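Local coordinates for putative cytochrome P450 YjiB (Bacillus subtilis subsp. subtilis, PDB 4RM4), which binds heme and, as a member of the cytochrome P450 family, probably works as a monooxygenase that inserts oxygen into its substrates, at residues Asp134-Leu139 and Thr243-Ile248; Glu146-Pro151 and Ala193-Ile198; Arg281-Ala286 and Val385-Lys390. All blocks are in the same frame, centred on the assembly; numbering follows the deposited sequence.

Interaction 1 (Asp134-Leu139 and Thr243-Ile248). With HEM (protoporphyrin IX containing Fe), chain B.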
loop_
_atom_site.group_PDB
_atom_site.type_symbol
_atom_site.label_atom_id
_atom_site.label_comp_id
_atom_site.label_asym_id
_atom_site.label_seq_id
_atom_site.Cartn_x
_atom_site.Cartn_y
_atom_site.Cartn_z
ATOM N N ASP A 134 0.715 -0.256 18.304
ATOM C CA ASP A 134 1.666 -1.199 18.866
ATOM C C ASP A 134 2.286 -2.162 17.864
ATOM O O ASP A 134 3.304 -2.786 18.155
ATOM C CB ASP A 134 0.992 -2.044 19.952
ATOM C CG ASP A 134 0.537 -1.222 21.137
ATOM O OD1 ASP A 134 1.092 -0.131 21.359
ATOM O OD2 ASP A 134 -0.376 -1.676 21.858
ATOM N N PHE A 135 1.657 -2.329 16.707
ATOM C CA PHE A 135 2.045 -3.426 15.826
ATOM C C PHE A 135 2.077 -3.031 14.352
ATOM O O PHE A 135 3.147 -2.941 13.770
ATOM C CB PHE A 135 1.152 -4.650 16.059
ATOM C CG PHE A 135 1.615 -5.902 15.350
ATOM C CD1 PHE A 135 2.872 -6.443 15.600
ATOM C CD2 PHE A 135 0.783 -6.548 14.453
ATOM C CE1 PHE A 135 3.295 -7.595 14.961
ATOM C CE2 PHE A 135 1.191 -7.702 13.804
ATOM C CZ PHE A 135 2.446 -8.236 14.059
ATOM N N SER A 136 0.918 -2.788 13.750
ATOM C CA SER A 136 0.887 -2.585 12.297
ATOM C C SER A 136 1.506 -1.267 11.829
ATOM O O SER A 136 2.031 -1.212 10.723
ATOM C CB SER A 136 -0.538 -2.746 11.750
ATOM O OG SER A 136 -1.378 -1.722 12.229
ATOM N N TYR A 137 1.447 -0.214 12.652
ATOM C CA TYR A 137 2.086 1.069 12.310
ATOM C C TYR A 137 3.629 1.011 12.292
ATOM O O TYR A 137 4.273 1.388 11.295
ATOM C CB TYR A 137 1.559 2.217 13.201
ATOM C CG TYR A 137 2.505 3.392 13.392
ATOM C CD1 TYR A 137 2.902 4.176 12.324
ATOM C CD2 TYR A 137 2.975 3.725 14.660
ATOM C CE1 TYR A 137 3.759 5.268 12.503
ATOM C CE2 TYR A 137 3.828 4.809 14.852
ATOM C CZ TYR A 137 4.217 5.572 13.772
ATOM O OH TYR A 137 5.064 6.647 13.970
ATOM N N PRO A 138 4.239 0.530 13.377
ATOM C CA PRO A 138 5.708 0.511 13.376
ATOM C C PRO A 138 6.350 -0.537 12.456
ATOM O O PRO A 138 7.463 -0.307 11.948
ATOM C CB PRO A 138 6.045 0.189 14.833
ATOM C CG PRO A 138 4.830 -0.550 15.343
ATOM C CD PRO A 138 3.678 0.141 14.688
ATOM N N LEU A 139 5.676 -1.661 12.242
ATOM C CA LEU A 139 6.307 -2.795 11.564
ATOM C C LEU A 139 6.884 -2.469 10.176
ATOM O O LEU A 139 8.059 -2.750 9.928
ATOM C CB LEU A 139 5.365 -4.008 11.522
ATOM C CG LEU A 139 5.808 -5.292 10.832
ATOM C CD1 LEU A 139 7.275 -5.573 11.053
ATOM C CD2 LEU A 139 4.964 -6.457 11.346
ATOM N N THR A 243 0.436 1.820 3.414
ATOM C CA THR A 243 -0.394 0.792 2.752
ATOM C C THR A 243 -0.237 -0.570 3.424
ATOM O O THR A 243 -1.210 -1.319 3.599
ATOM C CB THR A 243 -0.010 0.602 1.278
ATOM O OG1 THR A 243 1.402 0.381 1.182
ATOM C CG2 THR A 243 -0.408 1.799 0.434
ATOM N N THR A 244 1.004 -0.903 3.755
ATOM C CA THR A 244 1.298 -2.162 4.415
ATOM C C THR A 244 0.710 -2.205 5.826
ATOM O O THR A 244 0.162 -3.232 6.250
ATOM C CB THR A 244 2.799 -2.446 4.423
ATOM O OG1 THR A 244 3.273 -2.388 3.075
ATOM C CG2 THR A 244 3.061 -3.811 4.980
ATOM N N THR A 245 0.820 -1.094 6.542
ATOM C CA THR A 245 0.195 -0.990 7.852
ATOM C C THR A 245 -1.301 -1.223 7.713
ATOM O O THR A 245 -1.916 -1.969 8.480
ATOM C CB THR A 245 0.385 0.413 8.440
ATOM O OG1 THR A 245 1.763 0.595 8.787
ATOM C CG2 THR A 245 -0.486 0.591 9.673
ATOM N N ASN A 246 -1.893 -0.564 6.725
ATOM C CA ASN A 246 -3.340 -0.623 6.576
ATOM C C ASN A 246 -3.792 -1.995 6.100
ATOM O O ASN A 246 -4.873 -2.448 6.478
ATOM C CB ASN A 246 -3.856 0.506 5.672
ATOM C CG ASN A 246 -3.755 1.874 6.337
ATOM O OD1 ASN A 246 -3.754 1.981 7.562
ATOM N ND2 ASN A 246 -3.689 2.924 5.531
ATOM N N LEU A 247 -2.959 -2.668 5.301
ATOM C CA LEU A 247 -3.257 -4.049 4.905
ATOM C C LEU A 247 -3.317 -4.928 6.146
ATOM O O LEU A 247 -4.258 -5.704 6.332
ATOM C CB LEU A 247 -2.207 -4.605 3.919
ATOM C CG LEU A 247 -2.305 -6.117 3.625
ATOM C CD1 LEU A 247 -3.706 -6.513 3.166
ATOM C CD2 LEU A 247 -1.242 -6.545 2.591
ATOM N N ILE A 248 -2.314 -4.797 7.010
ATOM C CA ILE A 248 -2.266 -5.630 8.210
ATOM C C ILE A 248 -3.459 -5.374 9.140
ATOM O O ILE A 248 -4.098 -6.331 9.612
ATOM C CB ILE A 248 -0.960 -5.435 8.969
ATOM C CG1 ILE A 248 0.193 -6.065 8.182
ATOM C CG2 ILE A 248 -1.068 -6.054 10.349
ATOM C CD1 ILE A 248 1.586 -5.558 8.628
HETATM C CHA HEM B . 2.611 0.720 -7.078
HETATM C CHB HEM B . -0.654 -0.831 -3.863
HETATM C CHC HEM B . 2.920 -1.886 -0.720
HETATM C CHD HEM B . 6.142 0.131 -3.726
HETATM C C1A HEM B . 1.411 0.355 -6.503
HETATM C C2A HEM B . 0.112 0.356 -7.145
HETATM C C3A HEM B . -0.791 -0.073 -6.259
HETATM C C4A HEM B . -0.097 -0.375 -5.029
HETATM C CMA HEM B . -2.320 -0.228 -6.492
HETATM C CAA HEM B . -0.189 0.768 -8.607
HETATM C CBA HEM B . -0.254 2.279 -8.737
HETATM C CGA HEM B . -0.829 2.698 -10.071
HETATM O O1A HEM B . -1.002 3.931 -10.249
HETATM O O2A HEM B . -1.111 1.824 -10.931
HETATM C C1B HEM B . 0.047 -1.275 -2.769
HETATM C C2B HEM B . -0.530 -1.988 -1.644
HETATM C C3B HEM B . 0.455 -2.256 -0.775
HETATM C C4B HEM B . 1.694 -1.755 -1.321
HETATM C CMB HEM B . -2.028 -2.337 -1.511
HETATM C CAB HEM B . 0.404 -3.015 0.570
HETATM C CBB HEM B . -0.610 -3.836 0.850
HETATM C C1C HEM B . 4.100 -1.463 -1.274
HETATM C C2C HEM B . 5.423 -1.641 -0.707
HETATM C C3C HEM B . 6.301 -1.080 -1.550
HETATM C C4C HEM B . 5.571 -0.538 -2.662
HETATM C CMC HEM B . 5.690 -2.369 0.627
HETATM C CAC HEM B . 7.841 -0.959 -1.454
HETATM C CBC HEM B . 8.548 -1.199 -0.346
HETATM C C1D HEM B . 5.496 0.499 -4.885
HETATM C C2D HEM B . 6.138 1.166 -5.981
HETATM C C3D HEM B . 5.044 1.354 -7.039
HETATM C C4D HEM B . 3.846 0.773 -6.465
HETATM C CMD HEM B . 7.618 1.584 -6.059
HETATM C CAD HEM B . 5.206 2.015 -8.429
HETATM C CBD HEM B . 5.541 0.910 -9.435
HETATM C CGD HEM B . 5.604 1.484 -10.831
HETATM O O1D HEM B . 6.167 0.797 -11.728
HETATM O O2D HEM B . 5.114 2.628 -11.018
HETATM N NA HEM B . 1.236 -0.092 -5.206
HETATM N NB HEM B . 1.405 -1.147 -2.523
HETATM N NC HEM B . 4.221 -0.781 -2.469
HETATM N ND HEM B . 4.168 0.278 -5.204
HETATM FE FE HEM B . 2.770 -0.571 -3.925
HETATM O O HOH W 1 3.790 2.349 8.794
HETATM O O HOH W 2 2.087 1.586 -3.016
#

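Interaction 2 (Glu146-Pro151 and Ala193-Ile198)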
loop_
_atom_site.group_PDB
_atom_site.type_symbol
_atom_site.label_atom_id
_atom_site.label_comp_id
_atom_site.label_asym_id
_atom_site.label_seq_id
_atom_site.Cartn_x
_atom_site.Cartn_y
_atom_site.Cartn_z
ATOM N N GLU A 146 15.531 -1.156 7.482
ATOM C CA GLU A 146 16.572 -2.187 7.431
ATOM C C GLU A 146 16.828 -2.651 6.007
ATOM O O GLU A 146 17.966 -2.932 5.619
ATOM C CB GLU A 146 16.231 -3.368 8.345
ATOM C CG GLU A 146 16.153 -3.005 9.826
ATOM C CD GLU A 146 16.291 -4.213 10.739
ATOM O OE1 GLU A 146 16.615 -5.311 10.236
ATOM O OE2 GLU A 146 16.087 -4.061 11.962
ATOM N N LEU A 147 15.767 -2.711 5.214
ATOM C CA LEU A 147 15.910 -3.050 3.809
ATOM C C LEU A 147 16.554 -1.929 3.002
ATOM O O LEU A 147 17.126 -2.180 1.943
ATOM C CB LEU A 147 14.552 -3.411 3.206
ATOM C CG LEU A 147 14.217 -4.893 3.181
ATOM C CD1 LEU A 147 15.228 -5.620 2.315
ATOM C CD2 LEU A 147 14.176 -5.465 4.602
ATOM N N LEU A 148 16.466 -0.697 3.496
ATOM C CA LEU A 148 17.132 0.442 2.850
ATOM C C LEU A 148 18.505 0.734 3.434
ATOM O O LEU A 148 19.125 1.748 3.094
ATOM C CB LEU A 148 16.284 1.709 2.939
ATOM C CG LEU A 148 15.174 1.787 1.895
ATOM C CD1 LEU A 148 14.240 2.943 2.214
ATOM C CD2 LEU A 148 15.788 1.961 0.520
ATOM N N GLY A 149 18.964 -0.132 4.330
ATOM C CA GLY A 149 20.300 -0.006 4.887
ATOM C C GLY A 149 20.484 1.188 5.802
ATOM O O GLY A 149 21.598 1.690 5.967
ATOM N N VAL A 150 19.396 1.646 6.411
ATOM C CA VAL A 150 19.477 2.727 7.384
ATOM C C VAL A 150 20.296 2.248 8.577
ATOM O O VAL A 150 19.953 1.246 9.204
ATOM C CB VAL A 150 18.078 3.153 7.859
ATOM C CG1 VAL A 150 18.182 4.171 8.976
ATOM C CG2 VAL A 150 17.273 3.715 6.694
ATOM N N PRO A 151 21.407 2.935 8.877
ATOM C CA PRO A 151 22.212 2.474 10.012
ATOM C C PRO A 151 21.384 2.489 11.293
ATOM O O PRO A 151 20.609 3.422 11.512
ATOM C CB PRO A 151 23.350 3.499 10.077
ATOM C CG PRO A 151 22.802 4.714 9.432
ATOM C CD PRO A 151 21.897 4.214 8.333
ATOM N N ALA A 193 19.071 14.085 1.111
ATOM C CA ALA A 193 20.437 14.198 1.628
ATOM C C ALA A 193 20.837 12.981 2.454
ATOM O O ALA A 193 21.972 12.515 2.389
ATOM C CB ALA A 193 20.600 15.481 2.449
ATOM N N PHE A 194 19.892 12.456 3.228
ATOM C CA PHE A 194 20.148 11.285 4.043
ATOM C C PHE A 194 20.420 10.083 3.142
ATOM O O PHE A 194 21.416 9.367 3.328
ATOM C CB PHE A 194 18.952 11.019 4.972
ATOM C CG PHE A 194 19.123 9.819 5.875
ATOM C CD1 PHE A 194 18.615 8.580 5.509
ATOM C CD2 PHE A 194 19.762 9.940 7.097
ATOM C CE1 PHE A 194 18.759 7.482 6.340
ATOM C CE2 PHE A 194 19.909 8.850 7.935
ATOM C CZ PHE A 194 19.407 7.618 7.558
ATOM N N PHE A 195 19.551 9.866 2.154
ATOM C CA PHE A 195 19.745 8.760 1.216
ATOM C C PHE A 195 21.048 8.944 0.432
ATOM O O PHE A 195 21.715 7.971 0.109
ATOM C CB PHE A 195 18.567 8.614 0.244
ATOM C CG PHE A 195 17.339 8.000 0.856
ATOM C CD1 PHE A 195 17.423 6.823 1.594
ATOM C CD2 PHE A 195 16.098 8.594 0.689
ATOM C CE1 PHE A 195 16.287 6.258 2.157
ATOM C CE2 PHE A 195 14.965 8.036 1.261
ATOM C CZ PHE A 195 15.062 6.874 1.988
ATOM N N ALA A 196 21.392 10.188 0.114
ATOM C CA ALA A 196 22.645 10.466 -0.591
ATOM C C ALA A 196 23.807 9.909 0.214
ATOM O O ALA A 196 24.708 9.272 -0.330
ATOM C CB ALA A 196 22.822 11.970 -0.816
ATOM N N GLY A 197 23.780 10.154 1.517
ATOM C CA GLY A 197 24.813 9.646 2.402
ATOM C C GLY A 197 24.891 8.131 2.423
ATOM O O GLY A 197 25.980 7.561 2.346
ATOM N N ILE A 198 23.739 7.472 2.545
ATOM C CA ILE A 198 23.712 6.006 2.577
ATOM C C ILE A 198 24.196 5.435 1.251
ATOM O O ILE A 198 24.908 4.430 1.219
ATOM C CB ILE A 198 22.296 5.449 2.856
ATOM C CG1 ILE A 198 21.883 5.677 4.310
ATOM C CG2 ILE A 198 22.279 3.954 2.603
ATOM C CD1 ILE A 198 21.954 7.084 4.774
#

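Interaction 3 (Arg281-Ala286 and Val385-Lys390). With HEM (protoporphyrin IX containing Fe), chain B.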
loop_
_atom_site.group_PDB
_atom_site.type_symbol
_atom_site.label_atom_id
_atom_site.label_comp_id
_atom_site.label_asym_id
_atom_site.label_seq_id
_atom_site.Cartn_x
_atom_site.Cartn_y
_atom_site.Cartn_z
ATOM N N ARG A 281 -8.360 -8.235 -1.513
ATOM C CA ARG A 281 -9.571 -8.043 -2.298
ATOM C C ARG A 281 -10.610 -7.278 -1.494
ATOM O O ARG A 281 -11.216 -6.315 -1.979
ATOM C CB ARG A 281 -10.186 -9.374 -2.761
ATOM C CG ARG A 281 -11.389 -9.100 -3.692
ATOM C CD ARG A 281 -12.284 -10.323 -3.913
ATOM N NE ARG A 281 -12.916 -10.793 -2.682
ATOM C CZ ARG A 281 -14.116 -10.407 -2.245
ATOM N NH1 ARG A 281 -14.615 -10.925 -1.127
ATOM N NH2 ARG A 281 -14.838 -9.539 -2.937
ATOM N N PHE A 282 -10.799 -7.707 -0.255
ATOM C CA PHE A 282 -11.951 -7.266 0.542
ATOM C C PHE A 282 -11.793 -5.854 1.103
ATOM O O PHE A 282 -12.774 -5.109 1.174
ATOM C CB PHE A 282 -12.195 -8.250 1.685
ATOM C CG PHE A 282 -13.603 -8.235 2.224
ATOM C CD1 PHE A 282 -14.680 -8.537 1.409
ATOM C CD2 PHE A 282 -13.841 -7.953 3.558
ATOM C CE1 PHE A 282 -15.976 -8.544 1.924
ATOM C CE2 PHE A 282 -15.132 -7.966 4.075
ATOM C CZ PHE A 282 -16.194 -8.252 3.256
ATOM N N ARG A 283 -10.571 -5.502 1.504
ATOM C CA ARG A 283 -10.287 -4.205 2.123
ATOM C C ARG A 283 -8.949 -3.605 1.673
ATOM O O ARG A 283 -8.049 -3.371 2.479
ATOM C CB ARG A 283 -10.356 -4.293 3.658
ATOM C CG ARG A 283 -11.801 -4.337 4.198
ATOM C CD ARG A 283 -11.872 -4.348 5.735
ATOM N NE ARG A 283 -13.230 -4.062 6.224
ATOM C CZ ARG A 283 -14.056 -4.967 6.751
ATOM N NH1 ARG A 283 -13.681 -6.233 6.874
ATOM N NH2 ARG A 283 -15.272 -4.601 7.160
ATOM N N ALA A 284 -8.856 -3.363 0.369
ATOM C CA ALA A 284 -7.656 -2.801 -0.252
ATOM C C ALA A 284 -7.317 -1.493 0.443
ATOM O O ALA A 284 -8.191 -0.666 0.637
ATOM C CB ALA A 284 -7.920 -2.559 -1.743
ATOM N N PRO A 285 -6.036 -1.303 0.799
ATOM C CA PRO A 285 -5.565 -0.092 1.478
ATOM C C PRO A 285 -5.508 1.122 0.543
ATOM O O PRO A 285 -5.579 2.265 1.000
ATOM C CB PRO A 285 -4.134 -0.464 1.920
ATOM C CG PRO A 285 -4.006 -1.933 1.738
ATOM C CD PRO A 285 -4.976 -2.310 0.659
ATOM N N ALA A 286 -5.348 0.874 -0.752
ATOM C CA ALA A 286 -5.268 1.969 -1.712
ATOM C C ALA A 286 -6.451 1.883 -2.667
ATOM O O ALA A 286 -6.349 1.290 -3.735
ATOM C CB ALA A 286 -3.929 1.924 -2.465
ATOM N N VAL A 385 -8.327 8.948 -0.356
ATOM C CA VAL A 385 -7.361 8.134 -1.092
ATOM C C VAL A 385 -6.785 6.969 -0.271
ATOM O O VAL A 385 -5.959 6.197 -0.761
ATOM C CB VAL A 385 -6.211 9.024 -1.647
ATOM C CG1 VAL A 385 -5.499 9.749 -0.511
ATOM C CG2 VAL A 385 -5.228 8.207 -2.470
ATOM N N ILE A 386 -7.223 6.851 0.977
ATOM C CA ILE A 386 -6.666 5.871 1.902
ATOM C C ILE A 386 -7.788 5.069 2.554
ATOM O O ILE A 386 -8.827 5.632 2.885
ATOM C CB ILE A 386 -5.848 6.578 3.006
ATOM C CG1 ILE A 386 -4.658 7.312 2.391
ATOM C CG2 ILE A 386 -5.389 5.585 4.059
ATOM C CD1 ILE A 386 -3.800 8.041 3.402
ATOM N N TYR A 387 -7.598 3.758 2.700
ATOM C CA TYR A 387 -8.558 2.932 3.433
ATOM C C TYR A 387 -7.867 2.153 4.549
ATOM O O TYR A 387 -7.122 1.214 4.293
ATOM C CB TYR A 387 -9.322 1.973 2.507
ATOM C CG TYR A 387 -10.385 1.193 3.253
ATOM C CD1 TYR A 387 -11.572 1.807 3.657
ATOM C CD2 TYR A 387 -10.177 -0.128 3.605
ATOM C CE1 TYR A 387 -12.541 1.099 4.371
ATOM C CE2 TYR A 387 -11.132 -0.841 4.296
ATOM C CZ TYR A 387 -12.308 -0.227 4.686
ATOM O OH TYR A 387 -13.242 -0.951 5.380
ATOM N N GLY A 388 -8.123 2.536 5.794
ATOM C CA GLY A 388 -7.519 1.848 6.918
ATOM C C GLY A 388 -7.918 2.455 8.245
ATOM O O GLY A 388 -8.875 3.219 8.309
ATOM N N LEU A 389 -7.170 2.113 9.288
ATOM C CA LEU A 389 -7.511 2.453 10.660
ATOM C C LEU A 389 -6.417 3.287 11.338
ATOM O O LEU A 389 -5.230 2.995 11.208
ATOM C CB LEU A 389 -7.746 1.163 11.466
ATOM C CG LEU A 389 -8.907 0.278 11.003
ATOM C CD1 LEU A 389 -8.952 -0.995 11.802
ATOM C CD2 LEU A 389 -10.206 1.057 11.135
ATOM N N LYS A 390 -6.841 4.333 12.040
ATOM C CA LYS A 390 -5.961 5.133 12.884
ATOM C C LYS A 390 -5.682 4.386 14.194
ATOM O O LYS A 390 -4.594 4.475 14.775
ATOM C CB LYS A 390 -6.629 6.475 13.190
ATOM C CG LYS A 390 -5.773 7.422 14.026
ATOM C CD LYS A 390 -6.608 8.546 14.644
ATOM C CE LYS A 390 -5.755 9.438 15.543
ATOM N NZ LYS A 390 -4.897 8.631 16.457
HETATM C CHA HEM B . 2.611 0.720 -7.078
HETATM C CHB HEM B . -0.654 -0.831 -3.863
HETATM C CHC HEM B . 2.920 -1.886 -0.720
HETATM C CHD HEM B . 6.142 0.131 -3.726
HETATM C C1A HEM B . 1.411 0.355 -6.503
HETATM C C2A HEM B . 0.112 0.356 -7.145
HETATM C C3A HEM B . -0.791 -0.073 -6.259
HETATM C C4A HEM B . -0.097 -0.375 -5.029
HETATM C CMA HEM B . -2.320 -0.228 -6.492
HETATM C CAA HEM B . -0.189 0.768 -8.607
HETATM C CBA HEM B . -0.254 2.279 -8.737
HETATM C CGA HEM B . -0.829 2.698 -10.071
HETATM O O1A HEM B . -1.002 3.931 -10.249
HETATM O O2A HEM B . -1.111 1.824 -10.931
HETATM C C1B HEM B . 0.047 -1.275 -2.769
HETATM C C2B HEM B . -0.530 -1.988 -1.644
HETATM C C3B HEM B . 0.455 -2.256 -0.775
HETATM C C4B HEM B . 1.694 -1.755 -1.321
HETATM C CMB HEM B . -2.028 -2.337 -1.511
HETATM C CAB HEM B . 0.404 -3.015 0.570
HETATM C CBB HEM B . -0.610 -3.836 0.850
HETATM C C1C HEM B . 4.100 -1.463 -1.274
HETATM C C2C HEM B . 5.423 -1.641 -0.707
HETATM C C3C HEM B . 6.301 -1.080 -1.550
HETATM C C4C HEM B . 5.571 -0.538 -2.662
HETATM C CMC HEM B . 5.690 -2.369 0.627
HETATM C CAC HEM B . 7.841 -0.959 -1.454
HETATM C CBC HEM B . 8.548 -1.199 -0.346
HETATM C C1D HEM B . 5.496 0.499 -4.885
HETATM C C2D HEM B . 6.138 1.166 -5.981
HETATM C C3D HEM B . 5.044 1.354 -7.039
HETATM C C4D HEM B . 3.846 0.773 -6.465
HETATM C CMD HEM B . 7.618 1.584 -6.059
HETATM C CAD HEM B . 5.206 2.015 -8.429
HETATM C CBD HEM B . 5.541 0.910 -9.435
HETATM C CGD HEM B . 5.604 1.484 -10.831
HETATM O O1D HEM B . 6.167 0.797 -11.728
HETATM O O2D HEM B . 5.114 2.628 -11.018
HETATM N NA HEM B . 1.236 -0.092 -5.206
HETATM N NB HEM B . 1.405 -1.147 -2.523
HETATM N NC HEM B . 4.221 -0.781 -2.469
HETATM N ND HEM B . 4.168 0.278 -5.204
HETATM FE FE HEM B . 2.770 -0.571 -3.925
HETATM O O HOH W 2 2.087 1.586 -3.016
#

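Interaction 1 (Asp134-Leu139 and Thr243-Ile248)
Thr245 and Ser136 make the polar part of this contact, a side chain meeting a backbone carbonyl. Thr245 OG1 donates to Ser136 O over 2.7 Å, with the donor tilted 34° from the carbonyl plane. Water 1 gives one hydrogen to Thr245 OG1 and another to Tyr137 O, and Asn241 O, one turn earlier in the helix, is a further partner of the hydroxyl. With Thr245 OG1 beside the backbone N (chi1 -70°) and CG2 anti to it, the methyl also lies against the same carbonyl, CG2 to Ser136 O being 3.3 Å.

The helix that supplies Thr245, residues 226-257, is the long helix that passes over the distal face of the heme in the P450 fold. Its other side lines the heme: Thr243 OG1 is 3.3 Å from heme C4B, and Leu247 CD2 packs against the vinyl carbon CBB at 3.3 Å.

The remaining contacts are apolar. Ile248 CG2 rests 3.6 Å from Ser136 CB, while Ser136 OG turns to a hydrogen bond with Ser249. Looser approaches flank this pair, Leu139 CD2 to Ile248 CD1 and Phe135 CE2 to Ile248 CG2, each 4.4 Å. Ala362 of helix 352-369 touches Phe135, Leu139 and Ile248 alike.

Interaction 2 (Glu146-Pro151 and Ala193-Ile198)
A Schellman motif ends helix 138-147, and the turn it makes brings Leu148, Gly149 and Val150 against Phe194, Phe195 and Ile198 of helix 177-204, the G helix of the P450 fold. Gly149 is the C-prime residue of the motif, with a positive phi of 69° that favours glycine, and its N makes a weak bond back to Glu146 O.

Each aromatic ring takes a different residue of the turn. Leu148 reaches Phe195 with one methyl: CD1 sits 3.9 Å from Phe195 CE1 and nearly as close to CZ, an oblique approach. Val150 meets Phe194 at about a right angle, its CG1 lying near the plane of the ring at the edge, 3.9 Å from Phe194 CZ, while the second methyl, CG2, is 4.1 Å from Phe194 CE1. The CG of Phe194 is anti to the backbone N (chi1 180°), which starts the side chain on its way to the turn. Pro151 CD adds a looser contact, 4.3 Å from the same CZ. Ile198 points at the turn itself, its CG2 3.9 Å from Leu148 O.

Trp161 packs edge-to-face with Phe194, and Phe158 of helix 155-165 touches both Val150 and Phe195. The two segments meet mainly through aliphatic and aromatic carbons, with backbone carbonyl oxygens only touching the Ile198 methyl, and the contact probably owes its stability to close packing and partial exclusion of water rather than to directional bonds.

Interaction 3 (Arg281-Ala286 and Val385-Lys390)
Tyr387 buries more surface in this contact than any other residue, pointing into the bend formed by Arg283, Ala284 and Pro285. Its CG is anti to the backbone N (chi1 -176°), and the CE2 edge of the ring meets the aliphatic part of Arg283, the two side chains crossing obliquely: Tyr387 CE2 is 3.6 Å from Arg283 CG and equally near CB. Arg283 runs extended from CG to NE, which carries NE to the phenol oxygen. NE donates to Tyr387 OH at 3.2 Å, with an angle of 149° at the hydrogen. The hydroxyl lies at the edge of the guanidinium and in its plane, and guanidinium and ring planes are only 7° apart. Both polar ends have stronger partners: Arg283 NH1 forms a salt bridge with Glu257, and Tyr387 OH is hydrogen-bonded to Tyr24 O.

Pro285 pairs with the tyrosine backbone. Tyr387 N donates to Pro285 O at 3.0 Å from above the carbonyl plane, and Pro285 CA returns a CA-H...O contact to Tyr387 O at 3.5 Å. The carbonyl of Ala284 approaches Tyr387 CB at 3.4 Å, its O being the near atom. On its other side Pro285 touches the heme, with CD 3.7 Å from the methyl CMB.

An alanine in place of Tyr387 would probably leave Arg283 NE without this partner and open a gap beside the arginine chain where the ring had also stacked on Tyr24.

The segment 281-286 leaves the K helix (272-282), whose Glu278 and Arg281 form the ExxR salt bridge of P450 enzymes, while 385-390 leads into strand 389-395. Asn250 of helix 226-257 joins the two, its ND2 bonded to both Arg283 O and Tyr387 O.

How the interactions relate
Interaction 1 is the most buried of the three; interactions 2 and 3 are partly buried, and interaction 2 lies farthest from the chain centre. Interactions 1 and 2 share helix 138-147, interaction 2 at its C-terminal end, with centres 21 Å apart. Interactions 1 and 3 meet directly: Asn246 packs on Ile386 and Tyr387, Leu247 on Pro285, and both contacts border the heme. The chemistry follows place. Interaction 2, between a helix-ending turn and helix 177-204, is apolar; interaction 1 adds a threonine-carbonyl bond and a bridging water to its apolar packing; interaction 3, joining a helix end to a loop, relies on backbone and arginine-tyrosine hydrogen bonds.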